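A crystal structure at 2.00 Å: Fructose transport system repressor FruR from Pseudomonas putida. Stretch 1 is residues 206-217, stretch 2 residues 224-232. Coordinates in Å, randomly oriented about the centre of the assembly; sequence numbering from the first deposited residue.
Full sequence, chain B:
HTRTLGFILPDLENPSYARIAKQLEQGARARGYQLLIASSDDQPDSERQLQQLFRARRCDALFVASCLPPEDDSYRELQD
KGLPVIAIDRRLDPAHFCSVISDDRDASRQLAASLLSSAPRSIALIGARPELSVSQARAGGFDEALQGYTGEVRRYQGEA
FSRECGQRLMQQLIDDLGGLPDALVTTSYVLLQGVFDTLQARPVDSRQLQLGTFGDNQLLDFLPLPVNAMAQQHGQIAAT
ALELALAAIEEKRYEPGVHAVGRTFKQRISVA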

# COMPACT_ATOMS: atom_id res chain seq x y z
N SER B 206 -4.87 -25.64 16.61
CA SER B 206 -4.73 -24.67 17.68
C SER B 206 -4.60 -23.27 17.09
O SER B 206 -3.50 -22.70 17.05
N ARG B 207 -5.72 -22.71 16.65
CA ARG B 207 -5.75 -21.43 15.94
C ARG B 207 -7.13 -20.79 15.96
O ARG B 207 -7.48 -20.04 15.05
N GLN B 208 -7.92 -21.07 17.00
CA GLN B 208 -9.33 -20.69 17.01
C GLN B 208 -9.72 -19.66 18.08
O GLN B 208 -10.66 -19.88 18.85
N LEU B 209 -9.01 -18.53 18.10
CA LEU B 209 -9.36 -17.43 19.00
C LEU B 209 -10.35 -16.44 18.40
O LEU B 209 -10.58 -16.42 17.19
N GLN B 210 -10.95 -15.62 19.26
CA GLN B 210 -11.76 -14.48 18.83
C GLN B 210 -10.82 -13.33 18.46
O GLN B 210 -10.05 -12.88 19.30
N LEU B 211 -10.91 -12.86 17.22
CA LEU B 211 -9.98 -11.83 16.73
C LEU B 211 -10.65 -10.52 16.37
O LEU B 211 -11.71 -10.49 15.75
N GLY B 212 -10.00 -9.42 16.74
CA GLY B 212 -10.44 -8.09 16.38
C GLY B 212 -9.24 -7.21 16.10
O GLY B 212 -8.21 -7.32 16.77
N THR B 213 -9.37 -6.32 15.12
CA THR B 213 -8.25 -5.49 14.71
C THR B 213 -8.69 -4.11 14.23
O THR B 213 -9.84 -3.91 13.84
N PHE B 214 -7.76 -3.16 14.28
CA PHE B 214 -7.94 -1.89 13.59
C PHE B 214 -7.50 -2.06 12.15
O PHE B 214 -6.60 -2.85 11.86
N GLY B 215 -8.12 -1.31 11.25
CA GLY B 215 -7.85 -1.49 9.84
C GLY B 215 -8.60 -2.71 9.34
O GLY B 215 -9.25 -3.42 10.12
N ASP B 216 -8.50 -2.97 8.05
CA ASP B 216 -9.24 -4.07 7.46
C ASP B 216 -8.52 -4.54 6.21
O ASP B 216 -7.60 -3.87 5.73
N ASN B 217 -8.94 -5.68 5.69
CA ASN B 217 -8.30 -6.25 4.53
C ASN B 217 -9.27 -7.17 3.82
O ASN B 217 -9.95 -7.98 4.45
N PRO B 224 -11.21 -18.56 7.14
CA PRO B 224 -12.08 -19.41 7.95
C PRO B 224 -12.21 -18.83 9.35
O PRO B 224 -13.27 -18.88 9.96
N LEU B 225 -11.11 -18.26 9.84
CA LEU B 225 -11.09 -17.56 11.10
C LEU B 225 -11.64 -16.15 10.92
O LEU B 225 -11.00 -15.31 10.28
N PRO B 226 -12.84 -15.89 11.47
CA PRO B 226 -13.48 -14.59 11.31
C PRO B 226 -12.79 -13.51 12.14
O PRO B 226 -12.45 -13.74 13.30
N VAL B 227 -12.60 -12.33 11.54
CA VAL B 227 -11.95 -11.23 12.22
C VAL B 227 -12.80 -9.96 12.16
O VAL B 227 -13.13 -9.49 11.07
N ASN B 228 -13.15 -9.41 13.31
CA ASN B 228 -13.83 -8.12 13.36
C ASN B 228 -12.83 -6.98 13.13
O ASN B 228 -11.74 -6.99 13.68
N ALA B 229 -13.22 -6.01 12.32
CA ALA B 229 -12.30 -4.94 11.93
C ALA B 229 -12.93 -3.55 12.01
O ALA B 229 -14.09 -3.36 11.64
N MSE B 230 -12.15 -2.59 12.49
CA MSE B 230 -12.58 -1.19 12.55
C MSE B 230 -11.79 -0.39 11.52
O MSE B 230 -10.64 -0.03 11.75
N ALA B 231 -12.42 -0.10 10.37
CA ALA B 231 -11.73 0.58 9.27
C ALA B 231 -11.92 2.10 9.28
O ALA B 231 -12.97 2.60 9.67
N GLN B 232 -10.89 2.82 8.85
CA GLN B 232 -10.96 4.27 8.71
C GLN B 232 -11.86 4.65 7.54
O GLN B 232 -11.91 3.94 6.54

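Two neighbouring strands of one chain lie side by side in parallel, held by a ladder of main-chain hydrogen bonds and sealed along one face by a row of small and branched, mostly apolar side chains, with Leu225 closing the N-terminal end. The axes of the two strands run at 19° to each other and approach to 4.6 Å; the two stretches together bury 586 Å². Asn228 and Met230 carry the ladder from one side: Asn228 N donates to Leu211 O (3.0 Å), Thr213 N to Asn228 O (2.9 Å), Met230 N to Thr213 O (3.0 Å) and Gly215 N to Met230 O (2.9 Å). This alternation, in which one residue bonds to two residues on the partner strand, is the signature of parallel pairing. Two CA-H...O contacts supplement it, Gly212 CA to Asn228 O at 3.2 Å and Ala229 CA to Thr213 O at 3.3 Å.

Leu211, Thr213, Val227 and Ala229 place their side chains on the same face of the sheet. Leu211 (chi1 m, chi2 t) sets CD1 3.8 Å from Val227 CG2 and 3.5 Å from Leu225 CD2, so it touches both Val227 and Leu225. Val227, with chi1 t, also brings CG1 to 3.9 Å from Thr213 CG2. Thr213 is t as well: its methyl CG2 faces the partner strand, 4.1 Å from Ala229 CB, while OG1 donates to Phe214 O at 3.0 Å within its own stretch. The short side chain of Ala229 lies close to the backbone beyond the strand, its CB 3.1 Å from Gly215 O; that carbonyl oxygen is buried here without a polar partner.

The face bearing Asn228, Phe214 and Met230 has less side-chain packing across the strands. Gly212 offers no side chain opposite Asn228, whose chi1 is m and whose amide atoms OD1 and ND2 find hydrogen bonds elsewhere in the structure. Phe214 is also m. Met230, a selenomethionine with chi1 m, chi2 m and chi3 t, starts on this face, but its end leads away from stretch 1.

Leu225 points toward stretch 1 in a t, p rotamer. Its CD2 lies 3.8 Å from Leu209 CD1 and 3.5 Å from Arg207 O, and its CD1 lies 3.3 Å from Leu209 O, so the isobutyl group packs against both side chain and main chain. Nearby, water 1 joins the backbones where direct pairing has not yet begun: it donates to Leu209 O (2.8 Å) and Pro226 O (2.6 Å) and accepts from Leu211 N (3.2 Å).

At the other end, Gly215 has a positive phi of 78°, a conformation that favours glycine. Asp216, chi1 t, points toward stretch 2 and sets CB 4.0 Å from Ala231 CB and OD1 3.7 Å from Ala229 CB; the polar partner of OD1 is local, Asn217 N at 2.6 Å.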

# COMPACT_ATOMS: atom_id res chain seq x y z
CB SER B 206 -3.52 -25.00 18.55
OG SER B 206 -3.64 -24.40 19.84
CB ARG B 207 -5.29 -21.62 14.49
CG ARG B 207 -3.80 -21.41 14.27
CD ARG B 207 -3.17 -22.55 13.48
NE ARG B 207 -3.57 -22.57 12.08
CZ ARG B 207 -2.85 -23.13 11.11
NH1 ARG B 207 -1.69 -23.70 11.38
NH2 ARG B 207 -3.30 -23.12 9.85
CB GLN B 208 -10.19 -21.95 17.15
CG GLN B 208 -9.65 -22.96 18.15
CD GLN B 208 -9.99 -24.39 17.78
OE1 GLN B 208 -10.53 -25.15 18.59
NE2 GLN B 208 -9.68 -24.78 16.55
CB LEU B 209 -8.10 -16.68 19.47
CG LEU B 209 -6.88 -16.54 18.56
CD1 LEU B 209 -7.25 -16.33 17.11
CD2 LEU B 209 -5.98 -15.42 19.06
CB GLN B 210 -12.68 -14.03 19.96
CG GLN B 210 -13.68 -15.08 20.41
CD GLN B 210 -14.98 -15.01 19.64
OE1 GLN B 210 -15.20 -15.75 18.69
NE2 GLN B 210 -15.87 -14.10 20.05
CB LEU B 211 -9.21 -12.34 15.51
CG LEU B 211 -8.09 -13.34 15.72
CD1 LEU B 211 -7.46 -13.68 14.39
CD2 LEU B 211 -7.05 -12.77 16.67
CB THR B 213 -7.44 -6.16 13.58
OG1 THR B 213 -6.24 -5.41 13.33
CG2 THR B 213 -8.26 -6.23 12.30
CB PHE B 214 -7.13 -0.79 14.27
CG PHE B 214 -7.79 -0.22 15.49
CD1 PHE B 214 -7.93 -0.98 16.64
CD2 PHE B 214 -8.27 1.08 15.49
CE1 PHE B 214 -8.55 -0.45 17.77
CE2 PHE B 214 -8.88 1.61 16.61
CZ PHE B 214 -9.02 0.84 17.75
CB ASP B 216 -10.66 -3.63 7.11
CG ASP B 216 -11.57 -4.80 6.78
OD1 ASP B 216 -11.15 -5.96 6.96
OD2 ASP B 216 -12.72 -4.56 6.35
CB ASN B 217 -7.04 -7.01 4.95
CG ASN B 217 -6.07 -7.22 3.81
OD1 ASN B 217 -6.25 -8.11 2.98
ND2 ASN B 217 -5.04 -6.38 3.75
CB PRO B 224 -11.31 -20.74 8.00
CG PRO B 224 -10.39 -20.70 6.84
CD PRO B 224 -10.00 -19.27 6.69
CB LEU B 225 -9.66 -17.50 11.64
CG LEU B 225 -9.43 -16.74 12.94
CD1 LEU B 225 -10.44 -17.16 13.99
CD2 LEU B 225 -8.01 -16.97 13.44
CB PRO B 226 -14.90 -14.83 11.84
CG PRO B 226 -14.75 -15.95 12.80
CD PRO B 226 -13.66 -16.83 12.26
CB VAL B 227 -10.56 -10.94 11.60
CG1 VAL B 227 -9.90 -9.75 12.29
CG2 VAL B 227 -9.67 -12.16 11.68
CB ASN B 228 -14.54 -7.93 14.70
CG ASN B 228 -15.82 -8.74 14.79
OD1 ASN B 228 -16.22 -9.41 13.84
ND2 ASN B 228 -16.46 -8.68 15.94
CB ALA B 229 -11.76 -5.20 10.53
CB MSE B 230 -12.32 -0.62 13.94
CG MSE B 230 -13.33 -1.03 14.99
SE MSE B 230 -15.00 -0.04 14.79
CE MSE B 230 -15.88 -0.63 16.42
CB ALA B 231 -12.19 -0.00 7.94
CB GLN B 232 -9.57 4.86 8.45
CG GLN B 232 -8.54 4.63 9.54
CD GLN B 232 -7.23 5.35 9.24
OE1 GLN B 232 -7.22 6.46 8.71
NE2 GLN B 232 -6.11 4.71 9.57
O HOH W 1 -12.37 -15.10 15.55